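Local atomic coordinates of bifunctional GH43-CE protein (PDB entry 6MLY), a protein that probably hydrolyses xylose-containing units of plant arabinoxylan with a family 43 glycosidase domain and also carries a carbohydrate-esterase domain. Residues A[265-268]-A[274-277]; A[268-273]-A[451-456]; A[346-351]-A[384-389]; A[491-496]-A[501-506]. All blocks are in the same frame, centred on the assembly; numbering follows the deposited sequence.

Two pairs of contacts fall in two separate regions of the chain. Contacts 1 and 2 lie 12 Å apart between centres and share Glu-268 at the end of strand 262-269: the first closes a hairpin within the glycosidase domain, the second carries its turn across to the concanavalin A-like sandwich. Contacts 3 and 4, with centres 9 Å apart, lie within that sandwich on the neighbouring strands 378-386 and 502-511, contact 4 buried and contact 3 at the surface. The centres of contacts 1 and 3 are about 37 Å apart. Along the chain, contact 3 is nested in the long loop closed by contact 2, and contact 4 follows both. Contact 2 is the one among the four that joins two domains.

Contact 1 of 4, residues A[265-268]-A[274-277]. With EDO (1,2-ethanediol), chain F.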
loop_
_atom_site.group_PDB
_atom_site.type_symbol
_atom_site.label_atom_id
_atom_site.label_comp_id
_atom_site.label_asym_id
_atom_site.label_seq_id
_atom_site.Cartn_x
_atom_site.Cartn_y
_atom_site.Cartn_z
ATOM N N TYR A 265 -22.925 9.982 -15.798
ATOM C CA TYR A 265 -22.018 8.993 -15.210
ATOM C C TYR A 265 -20.633 9.180 -15.841
ATOM O O TYR A 265 -20.506 9.157 -17.066
ATOM C CB TYR A 265 -22.566 7.569 -15.342
ATOM C CG TYR A 265 -22.731 7.045 -16.745
ATOM C CD1 TYR A 265 -21.697 6.391 -17.394
ATOM C CD2 TYR A 265 -23.938 7.174 -17.415
ATOM C CE1 TYR A 265 -21.851 5.896 -18.678
ATOM C CE2 TYR A 265 -24.110 6.689 -18.702
ATOM C CZ TYR A 265 -23.063 6.043 -19.335
ATOM O OH TYR A 265 -23.233 5.556 -20.599
ATOM N N LEU A 266 -19.628 9.410 -14.977
ATOM C CA LEU A 266 -18.237 9.723 -15.345
ATOM C C LEU A 266 -17.287 9.062 -14.337
ATOM O O LEU A 266 -17.737 8.488 -13.345
ATOM C CB LEU A 266 -18.037 11.242 -15.325
ATOM C CG LEU A 266 -19.034 12.080 -16.122
ATOM C CD1 LEU A 266 -19.000 13.532 -15.661
ATOM C CD2 LEU A 266 -18.757 11.983 -17.616
ATOM N N PHE A 267 -15.973 9.186 -14.569
ATOM C CA PHE A 267 -14.972 8.664 -13.627
ATOM C C PHE A 267 -13.741 9.579 -13.552
ATOM O O PHE A 267 -13.389 10.257 -14.528
ATOM C CB PHE A 267 -14.573 7.231 -13.993
ATOM C CG PHE A 267 -13.742 7.076 -15.244
ATOM C CD1 PHE A 267 -12.372 7.301 -15.226
ATOM C CD2 PHE A 267 -14.323 6.670 -16.434
ATOM C CE1 PHE A 267 -11.610 7.148 -16.375
ATOM C CE2 PHE A 267 -13.559 6.517 -17.582
ATOM C CZ PHE A 267 -12.206 6.755 -17.553
ATOM N N GLU A 268 -13.092 9.554 -12.377
ATOM C CA GLU A 268 -11.837 10.262 -12.068
ATOM C C GLU A 268 -10.698 9.238 -12.012
ATOM O O GLU A 268 -10.944 8.056 -11.793
ATOM C CB GLU A 268 -11.961 10.976 -10.719
ATOM C CG GLU A 268 -10.943 12.084 -10.493
ATOM C CD GLU A 268 -10.775 12.516 -9.042
ATOM O OE1 GLU A 268 -11.223 11.766 -8.147
ATOM O OE2 GLU A 268 -10.187 13.599 -8.805
ATOM N N GLY A 274 -7.560 3.285 -8.305
ATOM C CA GLY A 274 -7.856 3.138 -9.735
ATOM C C GLY A 274 -8.647 4.313 -10.292
ATOM O O GLY A 274 -8.301 5.475 -10.056
ATOM N N ARG A 275 -9.707 3.986 -11.045
ATOM C CA ARG A 275 -10.541 4.950 -11.791
ATOM C C ARG A 275 -12.008 4.756 -11.375
ATOM O O ARG A 275 -12.629 3.751 -11.715
ATOM C CB ARG A 275 -10.302 4.768 -13.294
ATOM C CG ARG A 275 -8.830 4.792 -13.688
ATOM C CD ARG A 275 -8.591 4.903 -15.185
ATOM N NE ARG A 275 -8.635 3.616 -15.872
ATOM C CZ ARG A 275 -8.925 3.453 -17.162
ATOM N NH1 ARG A 275 -9.191 4.500 -17.924
ATOM N NH2 ARG A 275 -8.960 2.240 -17.684
ATOM N N ILE A 276 -12.542 5.734 -10.629
ATOM C CA ILE A 276 -13.694 5.530 -9.737
ATOM C C ILE A 276 -14.909 6.284 -10.280
ATOM O O ILE A 276 -14.818 7.469 -10.591
ATOM C CB ILE A 276 -13.344 5.931 -8.282
ATOM C CG1 ILE A 276 -12.867 7.380 -8.155
ATOM C CG2 ILE A 276 -12.316 4.984 -7.678
ATOM C CD1 ILE A 276 -12.955 7.918 -6.750
ATOM N N PRO A 277 -16.070 5.609 -10.455
ATOM C CA PRO A 277 -17.314 6.259 -10.878
ATOM C C PRO A 277 -17.765 7.514 -10.112
ATOM O O PRO A 277 -17.661 7.570 -8.876
ATOM C CB PRO A 277 -18.349 5.150 -10.655
ATOM C CG PRO A 277 -17.586 3.889 -10.960
ATOM C CD PRO A 277 -16.222 4.147 -10.359
HETATM C C1 EDO F . -9.098 3.373 -21.295
HETATM O O1 EDO F . -10.059 3.193 -20.247
HETATM C C2 EDO F . -8.911 2.043 -22.009
HETATM O O2 EDO F . -10.179 1.599 -22.513
#
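The beta hairpin of strands 262-269 and 275-282 brings Phe-267 and Glu-268 against Arg-275, Ile-276 and Pro-277, in a three-stranded antiparallel sheet consistent with a blade of the five-bladed propeller of family 43 glycosidases. Glu-268 and Ile-276 form a hydrogen-bonded pair: Glu-268 N reaches Ile-276 O at 3.2 Å, and Ile-276 N returns to Glu-268 O at 3.0 Å. Next to it, Phe-267 and Pro-277 form a non-hydrogen-bonded pair, with Phe-267 CA 3.3 Å from Ile-276 O in a CA-H...O contact.

The side chains of Phe-267 and Arg-275 run side by side in the same direction. Arg-275 CB lies 3.8 Å from Phe-267 CD1, and NH1 of the arginine is equally far from CZ of the ring, whose plane stands 88° from the guanidinium. A bend at chi3 (-84°) turns the guanidinium so that its edge meets a 1,2-ethanediol, probably from the crystallisation liquor. Asp-32 is also hydrogen-bonded to the diol.

Cut back to an alanine, Arg-275 would probably leave the diol oxygen without two donors and Phe-267 without the packing near CE1 and CZ. The Phe-267 side chain lies about 9 Å from that of Asp-143, predicted to modulate the catalytic acid. Two N-H groups in the guanidinium plane converge on one hydroxyl oxygen, O1 of the diol, NH1 at 2.8 Å and NH2 at 2.9 Å, a paired donation that suits an oxygen acceptor.

Contact 2 of 4, residues A[268-273]-A[451-456]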
loop_
_atom_site.group_PDB
_atom_site.type_symbol
_atom_site.label_atom_id
_atom_site.label_comp_id
_atom_site.label_asym_id
_atom_site.label_seq_id
_atom_site.Cartn_x
_atom_site.Cartn_y
_atom_site.Cartn_z
ATOM N N GLU A 268 -13.092 9.554 -12.377
ATOM C CA GLU A 268 -11.837 10.262 -12.068
ATOM C C GLU A 268 -10.698 9.238 -12.012
ATOM O O GLU A 268 -10.944 8.056 -11.793
ATOM C CB GLU A 268 -11.961 10.976 -10.719
ATOM C CG GLU A 268 -10.943 12.084 -10.493
ATOM C CD GLU A 268 -10.775 12.516 -9.042
ATOM O OE1 GLU A 268 -11.223 11.766 -8.147
ATOM O OE2 GLU A 268 -10.187 13.599 -8.805
ATOM N N ASP A 269 -9.461 9.703 -12.218
ATOM C CA ASP A 269 -8.256 8.926 -11.896
ATOM C C ASP A 269 -7.822 9.279 -10.469
ATOM O O ASP A 269 -7.121 10.270 -10.268
ATOM C CB ASP A 269 -7.131 9.192 -12.901
ATOM C CG ASP A 269 -7.495 8.833 -14.331
ATOM O OD1 ASP A 269 -8.424 8.026 -14.509
ATOM O OD2 ASP A 269 -6.852 9.372 -15.256
ATOM N N CYS A 270 -8.244 8.462 -9.492
ATOM C CA CYS A 270 -8.008 8.727 -8.058
ATOM C C CYS A 270 -6.788 7.937 -7.568
ATOM O O CYS A 270 -6.779 7.451 -6.439
ATOM C CB CYS A 270 -9.242 8.379 -7.226
ATOM S SG CYS A 270 -9.485 9.440 -5.770
ATOM N N GLY A 271 -5.762 7.818 -8.420
ATOM C CA GLY A 271 -4.476 7.218 -8.040
ATOM C C GLY A 271 -4.515 5.696 -8.001
ATOM O O GLY A 271 -4.972 5.051 -8.951
ATOM N N ALA A 272 -4.029 5.128 -6.887
ATOM C CA ALA A 272 -3.716 3.691 -6.753
ATOM C C ALA A 272 -4.996 2.848 -6.812
ATOM O O ALA A 272 -5.062 1.862 -7.557
ATOM C CB ALA A 272 -2.958 3.444 -5.472
ATOM N N VAL A 273 -6.004 3.247 -6.026
ATOM C CA VAL A 273 -7.302 2.563 -5.976
ATOM C C VAL A 273 -7.804 2.319 -7.409
ATOM O O VAL A 273 -8.386 1.269 -7.693
ATOM C CB VAL A 273 -8.324 3.346 -5.124
ATOM C CG1 VAL A 273 -8.921 4.534 -5.868
ATOM C CG2 VAL A 273 -9.420 2.440 -4.580
ATOM N N ARG A 451 -6.814 7.365 1.537
ATOM C CA ARG A 451 -7.221 8.666 2.104
ATOM C C ARG A 451 -6.296 9.766 1.570
ATOM O O ARG A 451 -5.103 9.771 1.867
ATOM C CB ARG A 451 -7.159 8.665 3.637
ATOM C CG ARG A 451 -8.222 7.816 4.322
ATOM C CD ARG A 451 -8.136 7.795 5.843
ATOM N NE ARG A 451 -6.836 7.357 6.341
ATOM C CZ ARG A 451 -6.650 6.531 7.363
ATOM N NH1 ARG A 451 -7.681 6.072 8.051
ATOM N NH2 ARG A 451 -5.426 6.154 7.681
ATOM N N ASN A 452 -6.858 10.680 0.773
ATOM C CA ASN A 452 -6.118 11.808 0.197
ATOM C C ASN A 452 -4.886 11.278 -0.555
ATOM O O ASN A 452 -3.811 11.870 -0.509
ATOM C CB ASN A 452 -5.761 12.849 1.266
ATOM C CG ASN A 452 -6.969 13.568 1.835
ATOM O OD1 ASN A 452 -6.969 14.792 1.956
ATOM N ND2 ASN A 452 -8.005 12.821 2.188
ATOM N N LYS A 453 -5.068 10.138 -1.233
ATOM C CA LYS A 453 -4.116 9.553 -2.181
ATOM C C LYS A 453 -2.744 9.320 -1.537
ATOM O O LYS A 453 -1.731 9.389 -2.231
ATOM C CB LYS A 453 -4.006 10.444 -3.427
ATOM C CG LYS A 453 -5.074 10.191 -4.487
ATOM C CD LYS A 453 -5.615 11.446 -5.135
ATOM C CE LYS A 453 -6.515 12.240 -4.210
ATOM N NZ LYS A 453 -7.272 13.285 -4.939
ATOM N N VAL A 454 -2.714 9.004 -0.235
ATOM C CA VAL A 454 -1.450 8.674 0.442
ATOM C C VAL A 454 -0.920 7.359 -0.157
ATOM O O VAL A 454 0.289 7.206 -0.339
ATOM C CB VAL A 454 -1.576 8.625 1.982
ATOM C CG1 VAL A 454 -2.005 9.970 2.556
ATOM C CG2 VAL A 454 -2.493 7.512 2.475
ATOM N N ASP A 455 -1.841 6.437 -0.476
ATOM C CA ASP A 455 -1.598 5.286 -1.354
ATOM C C ASP A 455 -0.462 4.428 -0.802
ATOM O O ASP A 455 0.602 4.334 -1.419
ATOM C CB ASP A 455 -1.266 5.726 -2.784
ATOM C CG ASP A 455 -2.439 6.304 -3.557
ATOM O OD1 ASP A 455 -3.533 6.424 -2.970
ATOM O OD2 ASP A 455 -2.245 6.624 -4.742
ATOM N N LYS A 456 -0.714 3.808 0.354
ATOM C CA LYS A 456 0.278 3.004 1.062
ATOM C C LYS A 456 -0.364 1.677 1.484
ATOM O O LYS A 456 -1.513 1.656 1.941
ATOM C CB LYS A 456 0.818 3.769 2.278
ATOM C CG LYS A 456 1.583 5.049 1.961
ATOM C CD LYS A 456 2.179 5.745 3.171
ATOM C CE LYS A 456 1.142 6.213 4.170
ATOM N NZ LYS A 456 1.678 7.270 5.058
#
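Ala-272 and Asp-455 make the close end of a junction between two domains, where the turn of the glycosidase hairpin (268-273) meets the loop linking strands 441-449 and 456-462 of the concanavalin A-like sandwich. The backbone N of Ala-272 donates a hydrogen bond of 3.2 Å to Asp-455 OD2, moderately bent at 144°. It comes in from above the carboxylate plane, 51° out of it. The same oxygen lies 3.3 Å from Ala-272 CB, so the amide and the methyl both lie against OD2. Gly-271 passes its CA 4.0 Å from Asp-455 OD2; a side chain here would point toward the 451-456 loop, and the positive phi of Gly-271 also suits glycine. Asp-455 itself belongs to a G1 beta bulge, where it and Lys-456 both face Asp-449.

The other end is looser and more exposed. Lys-453 bends at chi2 and chi3 and lays its aliphatic part along the hairpin turn, with CG 3.8 Å from Cys-270 O and CE 4.4 Å from Cys-270 SG. Its ammonium passes on toward Glu-268, but NZ stays 4.9 Å from Glu-268 OE2, too far for a direct pair.

Across this contact the aspartate receives one hydrogen bond, from a neutral amide, whereas the exposed Lys-453 and the buried Glu-268 probably attract each other only at longer range. These two segments are thus joined by one bent hydrogen bond together with the aliphatic packing of Lys-453, and no direct ion pair ties them.

Contact 3 of 4, residues A[346-351]-A[384-389]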
loop_
_atom_site.group_PDB
_atom_site.type_symbol
_atom_site.label_atom_id
_atom_site.label_comp_id
_atom_site.label_asym_id
_atom_site.label_seq_id
_atom_site.Cartn_x
_atom_site.Cartn_y
_atom_site.Cartn_z
ATOM N N SER A 346 -13.515 -28.831 -4.010
ATOM C CA SER A 346 -13.975 -30.121 -3.495
ATOM C C SER A 346 -12.788 -30.964 -3.000
ATOM O O SER A 346 -12.988 -32.043 -2.434
ATOM C CB SER A 346 -14.806 -30.853 -4.523
ATOM O OG SER A 346 -14.020 -31.256 -5.632
ATOM N N ALA A 347 -11.562 -30.456 -3.197
ATOM C CA ALA A 347 -10.331 -31.103 -2.748
ATOM C C ALA A 347 -10.310 -31.151 -1.216
ATOM O O ALA A 347 -9.994 -32.173 -0.624
ATOM C CB ALA A 347 -9.135 -30.362 -3.294
ATOM N N ARG A 348 -10.650 -30.016 -0.599
ATOM C CA ARG A 348 -10.858 -29.896 0.836
ATOM C C ARG A 348 -12.101 -29.020 1.043
ATOM O O ARG A 348 -12.122 -27.870 0.604
ATOM C CB ARG A 348 -9.599 -29.312 1.485
ATOM C CG ARG A 348 -9.477 -29.576 2.982
ATOM C CD ARG A 348 -8.252 -28.933 3.617
ATOM N NE ARG A 348 -8.263 -29.054 5.068
ATOM C CZ ARG A 348 -7.309 -28.602 5.879
ATOM N NH1 ARG A 348 -6.247 -27.981 5.394
ATOM N NH2 ARG A 348 -7.430 -28.775 7.182
ATOM N N LYS A 349 -13.148 -29.585 1.656
ATOM C CA LYS A 349 -14.432 -28.888 1.818
ATOM C C LYS A 349 -14.259 -27.737 2.819
ATOM O O LYS A 349 -13.830 -27.956 3.945
ATOM C CB LYS A 349 -15.530 -29.857 2.271
ATOM C CG LYS A 349 -16.830 -29.191 2.715
ATOM C CD LYS A 349 -18.100 -29.864 2.214
ATOM C CE LYS A 349 -19.113 -28.859 1.699
ATOM N NZ LYS A 349 -20.334 -29.507 1.159
ATOM N N GLY A 350 -14.606 -26.523 2.381
ATOM C CA GLY A 350 -14.465 -25.294 3.161
ATOM C C GLY A 350 -13.214 -24.505 2.791
ATOM O O GLY A 350 -13.007 -23.387 3.295
ATOM N N TYR A 351 -12.389 -25.080 1.904
ATOM C CA TYR A 351 -11.098 -24.521 1.510
ATOM C C TYR A 351 -11.011 -24.401 -0.021
ATOM O O TYR A 351 -11.511 -25.261 -0.766
ATOM C CB TYR A 351 -9.959 -25.399 2.037
ATOM C CG TYR A 351 -9.822 -25.466 3.541
ATOM C CD1 TYR A 351 -10.701 -26.209 4.313
ATOM C CD2 TYR A 351 -8.796 -24.806 4.197
ATOM C CE1 TYR A 351 -10.578 -26.280 5.692
ATOM C CE2 TYR A 351 -8.660 -24.864 5.574
ATOM C CZ TYR A 351 -9.552 -25.606 6.328
ATOM O OH TYR A 351 -9.416 -25.676 7.688
ATOM N N SER A 384 -6.666 -16.957 5.662
ATOM C CA SER A 384 -6.131 -18.045 6.472
ATOM C C SER A 384 -5.664 -19.143 5.516
ATOM O O SER A 384 -6.420 -19.536 4.622
ATOM C CB SER A 384 -7.151 -18.576 7.456
ATOM O OG SER A 384 -6.706 -19.785 8.066
ATOM N N MET A 385 -4.430 -19.620 5.711
ATOM C CA MET A 385 -3.799 -20.549 4.789
ATOM C C MET A 385 -3.483 -21.860 5.516
ATOM O O MET A 385 -3.745 -21.995 6.705
ATOM C CB MET A 385 -2.517 -19.945 4.206
ATOM C CG MET A 385 -2.411 -20.097 2.689
ATOM S SD MET A 385 -1.406 -18.825 1.878
ATOM C CE MET A 385 -2.301 -17.358 2.385
ATOM N N ASP A 386 -2.965 -22.829 4.753
ATOM C CA ASP A 386 -2.466 -24.108 5.254
ATOM C C ASP A 386 -1.379 -24.591 4.283
ATOM O O ASP A 386 -1.671 -24.913 3.120
ATOM C CB ASP A 386 -3.597 -25.130 5.422
ATOM C CG ASP A 386 -3.240 -26.318 6.305
ATOM O OD1 ASP A 386 -2.068 -26.745 6.277
ATOM O OD2 ASP A 386 -4.143 -26.813 7.011
ATOM N N VAL A 387 -0.139 -24.659 4.786
ATOM C CA VAL A 387 1.077 -24.688 3.958
ATOM C C VAL A 387 1.622 -26.118 3.809
ATOM O O VAL A 387 2.627 -26.320 3.124
ATOM C CB VAL A 387 2.151 -23.753 4.545
ATOM C CG1 VAL A 387 1.583 -22.378 4.859
ATOM C CG2 VAL A 387 2.806 -24.350 5.779
ATOM N N SER A 388 0.961 -27.098 4.436
ATOM C CA SER A 388 1.372 -28.506 4.400
ATOM C C SER A 388 1.726 -28.942 2.971
ATOM O O SER A 388 2.713 -29.643 2.768
ATOM C CB SER A 388 0.291 -29.384 4.969
ATOM O OG SER A 388 -0.320 -28.764 6.093
ATOM N N GLY A 389 0.907 -28.517 1.997
ATOM C CA GLY A 389 0.991 -28.951 0.600
ATOM C C GLY A 389 2.222 -28.432 -0.128
ATOM O O GLY A 389 2.661 -29.041 -1.105
#
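Arg-348 and Asp-386 are joined by a salt bridge at the surface, the interaction that carries this contact. Arg-348 NH1 donates to Asp-386 OD2 over 2.9 Å and almost straight, at 172°. The acid oxygen sits at the guanidinium's edge and close to its plane, whereas the nitrogen rises 57° out of the carboxylate plane; this is a single-nitrogen (monodentate) salt bridge, with Arg-348 NH2 left at 3.8 Å from the same OD2. The two side chains cross at about a right angle. An extended arginine, with CG opposite the backbone N (chi1 -160°) and no bend as far as NE, provides the reach. NH1 has a second anion in Asp-504 of strand 502-511, so two carboxylates share one positive group.

Face contacts come next. The ring of Tyr-351 lies over the guanidinium, its CZ 3.7 Å above the plane and over the centre, and so limits how the group can turn. The turn brings the two side chains together: Arg-348 to Tyr-351 form a type II beta turn between strands 343-344 and 352-355 of the concanavalin A-like sandwich, and a backbone bond of 3.1 Å from Tyr-351 N to Arg-348 O closes it, with Gly-350 taking the turn's positive phi.

Hydroxyl contacts complete the acid's surroundings. Ser-388 OG is 2.7 Å from Asp-386 OD1, the oxygen turned from the arginine, and also meets Gln-440. A methionine in place of Arg-348 is likely to cost Asp-386 its salt-bridge partner and Tyr-351 its flat neighbour, while Asp-504 would keep Arg-353.

Contact 4 of 4, residues A[491-496]-A[501-506]; sequences LFNYAT and GYADFD
This is a buried, mainly apolar contact between the two sheets of a beta sandwich, in which Leu-491 and Phe-505 slide past each other in opposite directions. Leu-491 sets its CB over one face of the Phe-505 ring, 3.9 Å from CE1, while its CD1 branch meets CD1 of the ring at 3.3 Å. With the CB of Phe-505 pointing toward 491-496, a chi1 of -64° lays the ring beside Leu-491. Its far edge meets backbone: Phe-492 O lies near the ring plane, 3.6 Å from Phe-505 CZ. The Phe-492 side chain starts out the other way, to edge-to-face stacks with Phe-363 and Phe-395.

Leu-491 ends strand 488-491 of one sheet, and Phe-505 sits on strand 502-511 of the other, as in a concanavalin A-like domain with two facing antiparallel sheets. The touching parts, 491-493 and 501-505, run nearly antiparallel, 164° apart, without a hydrogen bond between them, and the contact is made mostly by side chains.

Asn-493 adds a polar group inside this apolar layer. With CG anti to N (chi1 177°), its amide is sent across to Ala-503, where ND2 lies 3.4 Å from Ala-503 CB and CG 3.7 Å from the same methyl. Although ND2 is 3.2 Å from Ala-503 N, both are donors and make no bond; ND2 instead gives its hydrogen bond to Leu-354 O of strand 352-355. Met-385 and Leu-354 also touch Phe-505, and Leu-398 and Val-383 touch Leu-491.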
loop_
_atom_site.group_PDB
_atom_site.type_symbol
_atom_site.label_atom_id
_atom_site.label_comp_id
_atom_site.label_asym_id
_atom_site.label_seq_id
_atom_site.Cartn_x
_atom_site.Cartn_y
_atom_site.Cartn_z
ATOM N N LEU A 491 -4.918 -13.725 -4.124
ATOM C CA LEU A 491 -4.486 -15.018 -3.598
ATOM C C LEU A 491 -3.565 -15.648 -4.648
ATOM O O LEU A 491 -3.938 -15.715 -5.811
ATOM C CB LEU A 491 -5.680 -15.942 -3.322
ATOM C CG LEU A 491 -6.856 -15.386 -2.514
ATOM C CD1 LEU A 491 -7.382 -16.434 -1.545
ATOM C CD2 LEU A 491 -6.507 -14.119 -1.757
ATOM N N PHE A 492 -2.374 -16.103 -4.232
ATOM C CA PHE A 492 -1.408 -16.697 -5.163
ATOM C C PHE A 492 -0.732 -17.919 -4.530
ATOM O O PHE A 492 -0.854 -18.153 -3.333
ATOM C CB PHE A 492 -0.385 -15.651 -5.615
ATOM C CG PHE A 492 0.548 -15.147 -4.543
ATOM C CD1 PHE A 492 0.213 -14.049 -3.764
ATOM C CD2 PHE A 492 1.778 -15.752 -4.332
ATOM C CE1 PHE A 492 1.082 -13.579 -2.792
ATOM C CE2 PHE A 492 2.644 -15.282 -3.355
ATOM C CZ PHE A 492 2.293 -14.198 -2.585
ATOM N N ASN A 493 -0.047 -18.691 -5.383
ATOM C CA ASN A 493 0.701 -19.886 -5.023
ATOM C C ASN A 493 1.389 -20.432 -6.276
ATOM O O ASN A 493 0.742 -21.068 -7.100
ATOM C CB ASN A 493 -0.176 -20.997 -4.435
ATOM C CG ASN A 493 0.607 -22.261 -4.134
ATOM O OD1 ASN A 493 1.830 -22.225 -3.994
ATOM N ND2 ASN A 493 -0.083 -23.386 -4.034
ATOM N N TYR A 494 2.703 -20.215 -6.393
ATOM C CA TYR A 494 3.437 -20.633 -7.581
ATOM C C TYR A 494 4.809 -21.186 -7.208
ATOM O O TYR A 494 5.326 -20.880 -6.150
ATOM C CB TYR A 494 3.611 -19.463 -8.543
ATOM C CG TYR A 494 4.417 -18.312 -8.000
ATOM C CD1 TYR A 494 5.714 -18.090 -8.427
ATOM C CD2 TYR A 494 3.874 -17.425 -7.085
ATOM C CE1 TYR A 494 6.459 -17.024 -7.953
ATOM C CE2 TYR A 494 4.602 -16.350 -6.603
ATOM C CZ TYR A 494 5.900 -16.146 -7.041
ATOM O OH TYR A 494 6.628 -15.088 -6.579
ATOM N N ALA A 495 5.386 -21.960 -8.136
ATOM C CA ALA A 495 6.640 -22.670 -7.941
ATOM C C ALA A 495 7.779 -21.986 -8.707
ATOM O O ALA A 495 7.560 -21.418 -9.781
ATOM C CB ALA A 495 6.482 -24.099 -8.389
ATOM N N THR A 496 8.988 -22.067 -8.135
ATOM C CA THR A 496 10.233 -21.655 -8.782
ATOM C C THR A 496 11.077 -22.884 -9.154
ATOM O O THR A 496 11.849 -22.820 -10.111
ATOM C CB THR A 496 11.041 -20.702 -7.890
ATOM O OG1 THR A 496 11.363 -21.381 -6.675
ATOM C CG2 THR A 496 10.304 -19.419 -7.575
ATOM N N GLY A 501 3.005 -29.045 -5.737
ATOM C CA GLY A 501 2.653 -28.531 -4.418
ATOM C C GLY A 501 1.420 -27.644 -4.463
ATOM O O GLY A 501 1.120 -27.042 -5.494
ATOM N N TYR A 502 0.721 -27.562 -3.324
ATOM C CA TYR A 502 -0.538 -26.830 -3.193
ATOM C C TYR A 502 -0.529 -25.988 -1.911
ATOM O O TYR A 502 0.374 -26.106 -1.091
ATOM C CB TYR A 502 -1.718 -27.805 -3.213
ATOM C CG TYR A 502 -1.669 -28.880 -2.157
ATOM C CD1 TYR A 502 -2.337 -28.730 -0.951
ATOM C CD2 TYR A 502 -0.964 -30.057 -2.364
ATOM C CE1 TYR A 502 -2.299 -29.715 0.023
ATOM C CE2 TYR A 502 -0.917 -31.053 -1.400
ATOM C CZ TYR A 502 -1.586 -30.880 -0.201
ATOM O OH TYR A 502 -1.549 -31.852 0.754
ATOM N N ALA A 503 -1.548 -25.133 -1.780
ATOM C CA ALA A 503 -1.759 -24.257 -0.636
ATOM C C ALA A 503 -3.263 -24.050 -0.444
ATOM O O ALA A 503 -3.930 -23.516 -1.325
ATOM C CB ALA A 503 -1.059 -22.941 -0.859
ATOM N N ASP A 504 -3.796 -24.486 0.699
ATOM C CA ASP A 504 -5.217 -24.339 0.979
ATOM C C ASP A 504 -5.463 -22.918 1.496
ATOM O O ASP A 504 -4.595 -22.342 2.127
ATOM C CB ASP A 504 -5.708 -25.389 1.977
ATOM C CG ASP A 504 -5.357 -26.818 1.592
ATOM O OD1 ASP A 504 -5.179 -27.073 0.379
ATOM O OD2 ASP A 504 -5.251 -27.661 2.513
ATOM N N PHE A 505 -6.643 -22.370 1.186
ATOM C CA PHE A 505 -7.142 -21.123 1.767
ATOM C C PHE A 505 -8.516 -21.387 2.390
ATOM O O PHE A 505 -9.440 -21.800 1.679
ATOM C CB PHE A 505 -7.282 -20.028 0.707
ATOM C CG PHE A 505 -5.996 -19.575 0.063
ATOM C CD1 PHE A 505 -5.433 -18.351 0.387
ATOM C CD2 PHE A 505 -5.364 -20.357 -0.890
ATOM C CE1 PHE A 505 -4.266 -17.921 -0.225
ATOM C CE2 PHE A 505 -4.191 -19.930 -1.493
ATOM C CZ PHE A 505 -3.643 -18.713 -1.159
ATOM N N ASP A 506 -8.640 -21.161 3.706
ATOM C CA ASP A 506 -9.902 -21.406 4.416
ATOM C C ASP A 506 -10.930 -20.341 4.010
ATOM O O ASP A 506 -12.098 -20.665 3.775
ATOM C CB ASP A 506 -9.718 -21.439 5.938
ATOM C CG ASP A 506 -10.955 -21.896 6.701
ATOM O OD1 ASP A 506 -11.814 -22.578 6.092
ATOM O OD2 ASP A 506 -11.059 -21.562 7.898
#